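Local coordinates for protein neurotoxin (Clostridium botulinum, PDB 3N7L) that probably binds gangliosides on nerve cells, serving as the receptor-binding domain of a botulinum neurotoxin of the mosaic D/C serotype, at residues S10-K15 and D207-A212; A26-E31 and V56-N61. One frame throughout, in Å; residues are numbered along the deposited sequence.

Contact 1 (S10-K15 and D207-A212)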
ATOM      1  N   SER A  10     -18.330  -8.992 -11.208  1.00 29.37           N
ATOM      2  CA  SER A  10     -16.876  -8.998 -11.267  1.00 31.29           C
ATOM      3  C   SER A  10     -16.434  -7.908 -12.229  1.00 31.06           C
ATOM      4  O   SER A  10     -16.211  -8.162 -13.410  1.00 32.30           O
ATOM      5  CB  SER A  10     -16.384 -10.367 -11.748  1.00 31.39           C
ATOM      6  OG  SER A  10     -14.973 -10.395 -11.847  1.00 36.41           O
ATOM      7  N   LEU A  11     -16.324  -6.685 -11.719  1.00 31.93           N
ATOM      8  CA  LEU A  11     -15.922  -5.553 -12.543  1.00 31.02           C
ATOM      9  C   LEU A  11     -14.421  -5.569 -12.785  1.00 32.35           C
ATOM     10  O   LEU A  11     -13.632  -5.324 -11.871  1.00 31.81           O
ATOM     11  CB  LEU A  11     -16.329  -4.245 -11.865  1.00 31.82           C
ATOM     12  CG  LEU A  11     -15.988  -2.940 -12.587  1.00 32.81           C
ATOM     13  CD1 LEU A  11     -16.576  -2.939 -14.001  1.00 32.12           C
ATOM     14  CD2 LEU A  11     -16.530  -1.777 -11.770  1.00 31.18           C
ATOM     15  N   GLN A  12     -14.035  -5.866 -14.022  1.00 33.56           N
ATOM     16  CA  GLN A  12     -12.629  -5.932 -14.392  1.00 35.08           C
ATOM     17  C   GLN A  12     -12.319  -5.203 -15.688  1.00 35.93           C
ATOM     18  O   GLN A  12     -13.201  -4.932 -16.500  1.00 35.92           O
ATOM     19  CB  GLN A  12     -12.188  -7.389 -14.523  1.00 34.24           C
ATOM     20  CG  GLN A  12     -11.923  -8.065 -13.199  1.00 37.70           C
ATOM     21  CD  GLN A  12     -11.500  -9.506 -13.361  1.00 38.94           C
ATOM     22  OE1 GLN A  12     -10.815 -10.064 -12.501  1.00 40.44           O
ATOM     23  NE2 GLN A  12     -11.917 -10.126 -14.457  1.00 38.94           N
ATOM     24  N   ASN A  13     -11.042  -4.891 -15.866  1.00 36.52           N
ATOM     25  CA  ASN A  13     -10.561  -4.211 -17.059  1.00 37.36           C
ATOM     26  C   ASN A  13      -9.949  -5.272 -17.962  1.00 38.70           C
ATOM     27  O   ASN A  13      -8.915  -5.842 -17.635  1.00 38.74           O
ATOM     28  CB  ASN A  13      -9.504  -3.178 -16.664  1.00 37.50           C
ATOM     29  CG  ASN A  13      -8.738  -2.623 -17.847  1.00 37.54           C
ATOM     30  OD1 ASN A  13      -7.752  -1.916 -17.664  1.00 39.78           O
ATOM     31  ND2 ASN A  13      -9.183  -2.934 -19.061  1.00 37.10           N
ATOM     32  N   LYS A  14     -10.606  -5.543 -19.086  1.00 40.04           N
ATOM     33  CA  LYS A  14     -10.126  -6.532 -20.048  1.00 43.07           C
ATOM     34  C   LYS A  14     -10.061  -5.917 -21.443  1.00 44.41           C
ATOM     35  O   LYS A  14     -11.034  -5.324 -21.914  1.00 44.07           O
ATOM     36  CB  LYS A  14     -11.050  -7.755 -20.069  1.00 44.23           C
ATOM     37  CG  LYS A  14     -10.492  -8.982 -19.362  1.00 46.13           C
ATOM     38  CD  LYS A  14     -10.348  -8.768 -17.866  1.00 48.78           C
ATOM     39  CE  LYS A  14      -9.578  -9.913 -17.214  1.00 49.42           C
ATOM     40  NZ  LYS A  14     -10.230 -11.234 -17.440  1.00 51.34           N
ATOM     41  N   LYS A  15      -8.913  -6.061 -22.099  1.00 47.16           N
ATOM     42  CA  LYS A  15      -8.720  -5.519 -23.444  1.00 49.49           C
ATOM     43  C   LYS A  15      -8.925  -4.008 -23.424  1.00 48.69           C
ATOM     44  O   LYS A  15      -9.474  -3.440 -24.366  1.00 50.09           O
ATOM     45  CB  LYS A  15      -9.721  -6.135 -24.428  1.00 52.36           C
ATOM     46  CG  LYS A  15      -9.768  -7.655 -24.458  1.00 55.24           C
ATOM     47  CD  LYS A  15     -10.866  -8.119 -25.417  1.00 57.89           C
ATOM     48  CE  LYS A  15     -10.978  -9.636 -25.475  1.00 59.20           C
ATOM     49  NZ  LYS A  15     -12.019 -10.079 -26.453  1.00 59.22           N
ATOM     50  N   ASP A 207     -10.443  -4.764  -9.506  1.00 27.09           N
ATOM     51  CA  ASP A 207     -11.184  -5.988  -9.185  1.00 27.51           C
ATOM     52  C   ASP A 207     -12.325  -5.834  -8.173  1.00 26.28           C
ATOM     53  O   ASP A 207     -12.252  -6.339  -7.055  1.00 26.29           O
ATOM     54  CB  ASP A 207     -10.212  -7.072  -8.699  1.00 29.17           C
ATOM     55  CG  ASP A 207      -9.273  -7.552  -9.798  1.00 32.21           C
ATOM     56  OD1 ASP A 207      -9.771  -8.024 -10.840  1.00 33.82           O
ATOM     57  OD2 ASP A 207      -8.039  -7.462  -9.626  1.00 32.87           O
ATOM     58  N   PHE A 208     -13.382  -5.142  -8.577  1.00 26.49           N
ATOM     59  CA  PHE A 208     -14.538  -4.936  -7.714  1.00 25.15           C
ATOM     60  C   PHE A 208     -15.467  -6.143  -7.874  1.00 25.06           C
ATOM     61  O   PHE A 208     -16.022  -6.368  -8.952  1.00 22.76           O
ATOM     62  CB  PHE A 208     -15.280  -3.662  -8.121  1.00 22.71           C
ATOM     63  CG  PHE A 208     -16.416  -3.305  -7.210  1.00 22.91           C
ATOM     64  CD1 PHE A 208     -16.207  -2.496  -6.096  1.00 22.42           C
ATOM     65  CD2 PHE A 208     -17.702  -3.781  -7.462  1.00 23.37           C
ATOM     66  CE1 PHE A 208     -17.258  -2.166  -5.244  1.00 20.85           C
ATOM     67  CE2 PHE A 208     -18.767  -3.458  -6.614  1.00 21.83           C
ATOM     68  CZ  PHE A 208     -18.543  -2.649  -5.505  1.00 23.19           C
ATOM     69  N   TYR A 209     -15.629  -6.910  -6.799  1.00 25.17           N
ATOM     70  CA  TYR A 209     -16.473  -8.103  -6.821  1.00 25.77           C
ATOM     71  C   TYR A 209     -17.635  -8.035  -5.832  1.00 26.78           C
ATOM     72  O   TYR A 209     -17.578  -7.323  -4.832  1.00 26.72           O
ATOM     73  CB  TYR A 209     -15.657  -9.344  -6.446  1.00 26.94           C
ATOM     74  CG  TYR A 209     -14.442  -9.658  -7.289  1.00 28.44           C
ATOM     75  CD1 TYR A 209     -13.535 -10.634  -6.868  1.00 31.11           C
ATOM     76  CD2 TYR A 209     -14.203  -9.022  -8.506  1.00 30.63           C
ATOM     77  CE1 TYR A 209     -12.422 -10.970  -7.631  1.00 30.20           C
ATOM     78  CE2 TYR A 209     -13.084  -9.355  -9.286  1.00 29.50           C
ATOM     79  CZ  TYR A 209     -12.201 -10.331  -8.834  1.00 30.88           C
ATOM     80  OH  TYR A 209     -11.088 -10.668  -9.570  1.00 33.41           O
ATOM     81  N   ILE A 210     -18.688  -8.795  -6.120  1.00 26.92           N
ATOM     82  CA  ILE A 210     -19.832  -8.904  -5.223  1.00 26.39           C
ATOM     83  C   ILE A 210     -20.213 -10.384  -5.196  1.00 27.95           C
ATOM     84  O   ILE A 210     -20.362 -11.019  -6.247  1.00 28.04           O
ATOM     85  CB  ILE A 210     -21.042  -8.056  -5.678  1.00 25.34           C
ATOM     86  CG1 ILE A 210     -20.710  -6.564  -5.552  1.00 25.73           C
ATOM     87  CG2 ILE A 210     -22.254  -8.377  -4.800  1.00 25.22           C
ATOM     88  CD1 ILE A 210     -21.851  -5.635  -5.906  1.00 25.05           C
ATOM     89  N   PHE A 211     -20.340 -10.931  -3.990  1.00 28.24           N
ATOM     90  CA  PHE A 211     -20.677 -12.338  -3.801  1.00 29.09           C
ATOM     91  C   PHE A 211     -22.046 -12.485  -3.142  1.00 30.65           C
ATOM     92  O   PHE A 211     -22.396 -11.724  -2.237  1.00 30.89           O
ATOM     93  CB  PHE A 211     -19.624 -13.010  -2.918  1.00 28.59           C
ATOM     94  CG  PHE A 211     -18.247 -13.027  -3.513  1.00 30.15           C
ATOM     95  CD1 PHE A 211     -17.843 -14.075  -4.332  1.00 30.53           C
ATOM     96  CD2 PHE A 211     -17.350 -11.993  -3.252  1.00 28.38           C
ATOM     97  CE1 PHE A 211     -16.564 -14.096  -4.885  1.00 31.75           C
ATOM     98  CE2 PHE A 211     -16.071 -12.001  -3.799  1.00 30.13           C
ATOM     99  CZ  PHE A 211     -15.675 -13.055  -4.617  1.00 31.16           C
ATOM    100  N   ALA A 212     -22.810 -13.475  -3.594  1.00 31.05           N
ATOM    101  CA  ALA A 212     -24.137 -13.728  -3.051  1.00 30.91           C
ATOM    102  C   ALA A 212     -24.043 -14.566  -1.785  1.00 31.32           C
ATOM    103  O   ALA A 212     -24.821 -15.493  -1.587  1.00 33.30           O
ATOM    104  CB  ALA A 212     -25.000 -14.438  -4.088  1.00 29.47           C
TER
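S10 and L11 pair with Y209 and F208 where two antiparallel strands meet in the concanavalin-like beta sandwich of the N-terminal receptor-binding half. Strands 10-14 and 207-211 run 164° apart in direction, with their axes 4.7 Å apart at the closest point. L11 and F208 form the hydrogen-bonded pair. L11 N donates a hydrogen bond to F208 O at 2.8 Å. The return bond, from F208 N to L11 O, is weak at 3.3 Å. S10 and Y209 form the next, non-hydrogen-bonded pair.

The two faces differ in character. L11 and F208 point to the apolar face, and their CB atoms touch at 3.9 Å. CG of F208 is anti to the backbone N (chi1 -175°), and the ring leads away from L11. It meets F183 of the other sheet edge-to-face and also packs on F77. The side chain of L11 likewise reaches F183, so this pair helps to fill the space between the sheets.

On the other face the phenol of Y209 swings across the strand pair. S10 OG approaches the ring obliquely and lies 3.3 Å from Y209 CE2. That hydroxyl is hydrogen-bonded to T21 OG1, which helps to fix its position beside the ring. The backbone carbonyl of D207 sits over one face of the Y209 ring, offset toward the rim. K7 makes a cation-pi contact with the same ring. The amide end of Q12 lies at the ring edge near the phenol oxygen, with its plane turned 65° from the ring. The carboxylate of D207 also comes up to the Q12 side chain, and its OD1 is 3.2 Å from Q12 CG.

Contact 2 (A26-E31 and V56-N61)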
ATOM      1  N   ALA A  26     -23.475  -7.761 -16.376  1.00 40.82           N
ATOM      2  CA  ALA A  26     -23.992  -6.488 -15.908  1.00 39.47           C
ATOM      3  C   ALA A  26     -23.537  -5.479 -16.961  1.00 39.72           C
ATOM      4  O   ALA A  26     -22.559  -5.718 -17.670  1.00 39.39           O
ATOM      5  CB  ALA A  26     -23.398  -6.148 -14.551  1.00 38.50           C
ATOM      6  N   GLU A  27     -24.245  -4.364 -17.080  1.00 39.98           N
ATOM      7  CA  GLU A  27     -23.875  -3.352 -18.061  1.00 41.73           C
ATOM      8  C   GLU A  27     -22.934  -2.326 -17.440  1.00 40.93           C
ATOM      9  O   GLU A  27     -23.219  -1.776 -16.379  1.00 40.10           O
ATOM     10  CB  GLU A  27     -25.125  -2.642 -18.587  1.00 45.14           C
ATOM     11  CG  GLU A  27     -24.819  -1.529 -19.581  1.00 51.59           C
ATOM     12  CD  GLU A  27     -26.033  -0.679 -19.907  1.00 55.11           C
ATOM     13  OE1 GLU A  27     -25.887   0.286 -20.689  1.00 57.87           O
ATOM     14  OE2 GLU A  27     -27.131  -0.972 -19.382  1.00 57.93           O
ATOM     15  N   VAL A  28     -21.814  -2.066 -18.108  1.00 40.20           N
ATOM     16  CA  VAL A  28     -20.851  -1.096 -17.597  1.00 39.59           C
ATOM     17  C   VAL A  28     -20.697   0.100 -18.540  1.00 40.79           C
ATOM     18  O   VAL A  28     -20.325  -0.059 -19.701  1.00 40.62           O
ATOM     19  CB  VAL A  28     -19.460  -1.743 -17.384  1.00 38.02           C
ATOM     20  CG1 VAL A  28     -18.518  -0.739 -16.733  1.00 35.10           C
ATOM     21  CG2 VAL A  28     -19.588  -2.995 -16.525  1.00 36.25           C
ATOM     22  N   ARG A  29     -20.998   1.291 -18.030  1.00 41.95           N
ATOM     23  CA  ARG A  29     -20.885   2.526 -18.800  1.00 43.89           C
ATOM     24  C   ARG A  29     -19.811   3.409 -18.180  1.00 43.30           C
ATOM     25  O   ARG A  29     -19.833   3.675 -16.977  1.00 42.74           O
ATOM     26  CB  ARG A  29     -22.207   3.298 -18.797  1.00 46.97           C
ATOM     27  CG  ARG A  29     -23.325   2.684 -19.615  1.00 53.32           C
ATOM     28  CD  ARG A  29     -24.614   3.482 -19.424  1.00 58.08           C
ATOM     29  NE  ARG A  29     -25.702   3.026 -20.288  1.00 62.44           N
ATOM     30  CZ  ARG A  29     -25.710   3.151 -21.613  1.00 64.09           C
ATOM     31  NH1 ARG A  29     -26.745   2.708 -22.318  1.00 64.01           N
ATOM     32  NH2 ARG A  29     -24.685   3.720 -22.236  1.00 64.72           N
ATOM     33  N   VAL A  30     -18.875   3.866 -18.999  1.00 42.58           N
ATOM     34  CA  VAL A  30     -17.807   4.722 -18.510  1.00 43.00           C
ATOM     35  C   VAL A  30     -17.963   6.114 -19.104  1.00 42.67           C
ATOM     36  O   VAL A  30     -18.018   6.276 -20.321  1.00 43.43           O
ATOM     37  CB  VAL A  30     -16.426   4.149 -18.880  1.00 42.70           C
ATOM     38  CG1 VAL A  30     -16.303   4.015 -20.387  1.00 45.87           C
ATOM     39  CG2 VAL A  30     -15.332   5.040 -18.333  1.00 44.39           C
ATOM     40  N   GLU A  31     -18.044   7.119 -18.240  1.00 42.32           N
ATOM     41  CA  GLU A  31     -18.211   8.495 -18.696  1.00 41.77           C
ATOM     42  C   GLU A  31     -17.166   9.433 -18.109  1.00 41.15           C
ATOM     43  O   GLU A  31     -16.700   9.241 -16.985  1.00 40.75           O
ATOM     44  CB  GLU A  31     -19.601   9.010 -18.315  1.00 43.34           C
ATOM     45  CG  GLU A  31     -20.753   8.168 -18.837  1.00 47.17           C
ATOM     46  CD  GLU A  31     -22.111   8.707 -18.414  1.00 49.14           C
ATOM     47  OE1 GLU A  31     -23.142   8.151 -18.858  1.00 49.92           O
ATOM     48  OE2 GLU A  31     -22.146   9.686 -17.638  1.00 51.74           O
ATOM     49  N   VAL A  56     -18.219   5.739 -13.477  1.00 32.18           N
ATOM     50  CA  VAL A  56     -18.413   4.376 -13.959  1.00 31.95           C
ATOM     51  C   VAL A  56     -19.760   3.878 -13.449  1.00 31.71           C
ATOM     52  O   VAL A  56     -20.005   3.841 -12.243  1.00 30.77           O
ATOM     53  CB  VAL A  56     -17.292   3.424 -13.470  1.00 31.92           C
ATOM     54  CG1 VAL A  56     -17.571   1.999 -13.945  1.00 31.99           C
ATOM     55  CG2 VAL A  56     -15.942   3.893 -14.005  1.00 32.06           C
ATOM     56  N   ILE A  57     -20.637   3.505 -14.372  1.00 31.70           N
ATOM     57  CA  ILE A  57     -21.959   3.026 -13.997  1.00 31.74           C
ATOM     58  C   ILE A  57     -22.162   1.556 -14.331  1.00 32.03           C
ATOM     59  O   ILE A  57     -22.060   1.146 -15.490  1.00 32.08           O
ATOM     60  CB  ILE A  57     -23.058   3.841 -14.696  1.00 33.63           C
ATOM     61  CG1 ILE A  57     -22.854   5.329 -14.409  1.00 32.91           C
ATOM     62  CG2 ILE A  57     -24.428   3.393 -14.200  1.00 33.38           C
ATOM     63  CD1 ILE A  57     -23.784   6.235 -15.184  1.00 37.95           C
ATOM     64  N   VAL A  58     -22.444   0.767 -13.302  1.00 30.90           N
ATOM     65  CA  VAL A  58     -22.679  -0.654 -13.475  1.00 30.92           C
ATOM     66  C   VAL A  58     -24.148  -0.948 -13.191  1.00 32.72           C
ATOM     67  O   VAL A  58     -24.645  -0.686 -12.092  1.00 32.50           O
ATOM     68  CB  VAL A  58     -21.814  -1.493 -12.512  1.00 30.91           C
ATOM     69  CG1 VAL A  58     -22.094  -2.976 -12.714  1.00 30.49           C
ATOM     70  CG2 VAL A  58     -20.335  -1.199 -12.746  1.00 29.10           C
ATOM     71  N   THR A  59     -24.843  -1.477 -14.191  1.00 33.58           N
ATOM     72  CA  THR A  59     -26.254  -1.818 -14.045  1.00 34.25           C
ATOM     73  C   THR A  59     -26.368  -3.331 -14.160  1.00 36.45           C
ATOM     74  O   THR A  59     -26.138  -3.903 -15.228  1.00 35.87           O
ATOM     75  CB  THR A  59     -27.103  -1.166 -15.144  1.00 33.91           C
ATOM     76  OG1 THR A  59     -26.884   0.248 -15.132  1.00 34.31           O
ATOM     77  CG2 THR A  59     -28.586  -1.446 -14.913  1.00 33.71           C
ATOM     78  N   GLN A  60     -26.714  -3.982 -13.058  1.00 38.56           N
ATOM     79  CA  GLN A  60     -26.827  -5.429 -13.059  1.00 42.30           C
ATOM     80  C   GLN A  60     -28.251  -5.928 -13.259  1.00 44.64           C
ATOM     81  O   GLN A  60     -29.177  -5.139 -13.455  1.00 45.34           O
ATOM     82  CB  GLN A  60     -26.229  -5.989 -11.764  1.00 42.85           C
ATOM     83  CG  GLN A  60     -26.746  -5.335 -10.502  1.00 45.17           C
ATOM     84  CD  GLN A  60     -25.678  -5.234  -9.425  1.00 45.00           C
ATOM     85  OE1 GLN A  60     -24.842  -6.126  -9.277  1.00 43.40           O
ATOM     86  NE2 GLN A  60     -25.709  -4.148  -8.658  1.00 43.59           N
ATOM     87  N   ASN A  61     -28.408  -7.247 -13.226  1.00 47.22           N
ATOM     88  CA  ASN A  61     -29.707  -7.877 -13.410  1.00 48.84           C
ATOM     89  C   ASN A  61     -30.565  -7.797 -12.148  1.00 49.77           C
ATOM     90  O   ASN A  61     -30.200  -8.329 -11.099  1.00 49.46           O
ATOM     91  CB  ASN A  61     -29.521  -9.337 -13.821  1.00 49.19           C
ATOM     92  CG  ASN A  61     -30.838 -10.051 -14.041  1.00 51.20           C
ATOM     93  OD1 ASN A  61     -31.623 -10.235 -13.108  1.00 51.80           O
ATOM     94  ND2 ASN A  61     -31.092 -10.455 -15.281  1.00 51.49           N
TER
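The carboxylate of E31 meets I57 by one corner, with OE1 lying 4.2 Å from CD1. A second carboxylate, that of E27, meets the guanidinium of R29 within the same strand, and E27 OE1 forms a salt bridge with R29 NE at 2.8 Å. The E27 chain is extended, with CG anti to the backbone N (chi1 178°), and this carries the carboxylate up to R29. Four backbone bonds join the strands as two hydrogen-bonded pairs, E27 with T59 and R29 with I57. E27 N stands 31° out of the plane of the T59 carbonyl, and the bond is no longer than its neighbours, at 2.7 Å. The bond from I57 N to R29 O is almost straight, at 176°. Between these pairs V58 CA comes to 3.2 Å from E27 O, a CA-H...O contact.

The pair is an antiparallel ladder at the margin of the second sheet of the concanavalin-like sandwich. Strand 27-31 is joined to strand 56-59, which in turn bonds to strand 180-187. The face with V28, V56 and V58 turns toward the other sheet and packs on L9, L11 and L18. V28 CG1 touches V56 CG1 at 4.0 Å, and the two side chains cross at a slant. A26 adds its methyl, with CB 3.9 Å from V58 CG1.

The opposite face is mixed: E27, R29 and T59 are polar, and I57 is aliphatic. E27 and R29, two residues apart on the strand, lie there beside T59 and I57. Past the ladder, N61 OD1 caps the following helix at I64 N.

From the N terminus, the chain first lays down 10-15. It then turns back through strand 17-20 and reaches 26-31. Contact 2 closes the short loop from there to 56-61, with 24 residues between its segments. Contact 1 closes only after 191 residues, when 207-212 returns beside 10-15. Contact 2 therefore lies wholly within the larger loop of contact 1, and the two do not cross. Each belongs to a different sheet of the sandwich, and their centres are 11 Å apart. L11 joins them: its CD1 packs on V28 CG2 at 3.9 Å and its CD2 on V58 CG2. Strand 180-187 bonds to the strand of 56-61, and its F183 reaches L11 and F208.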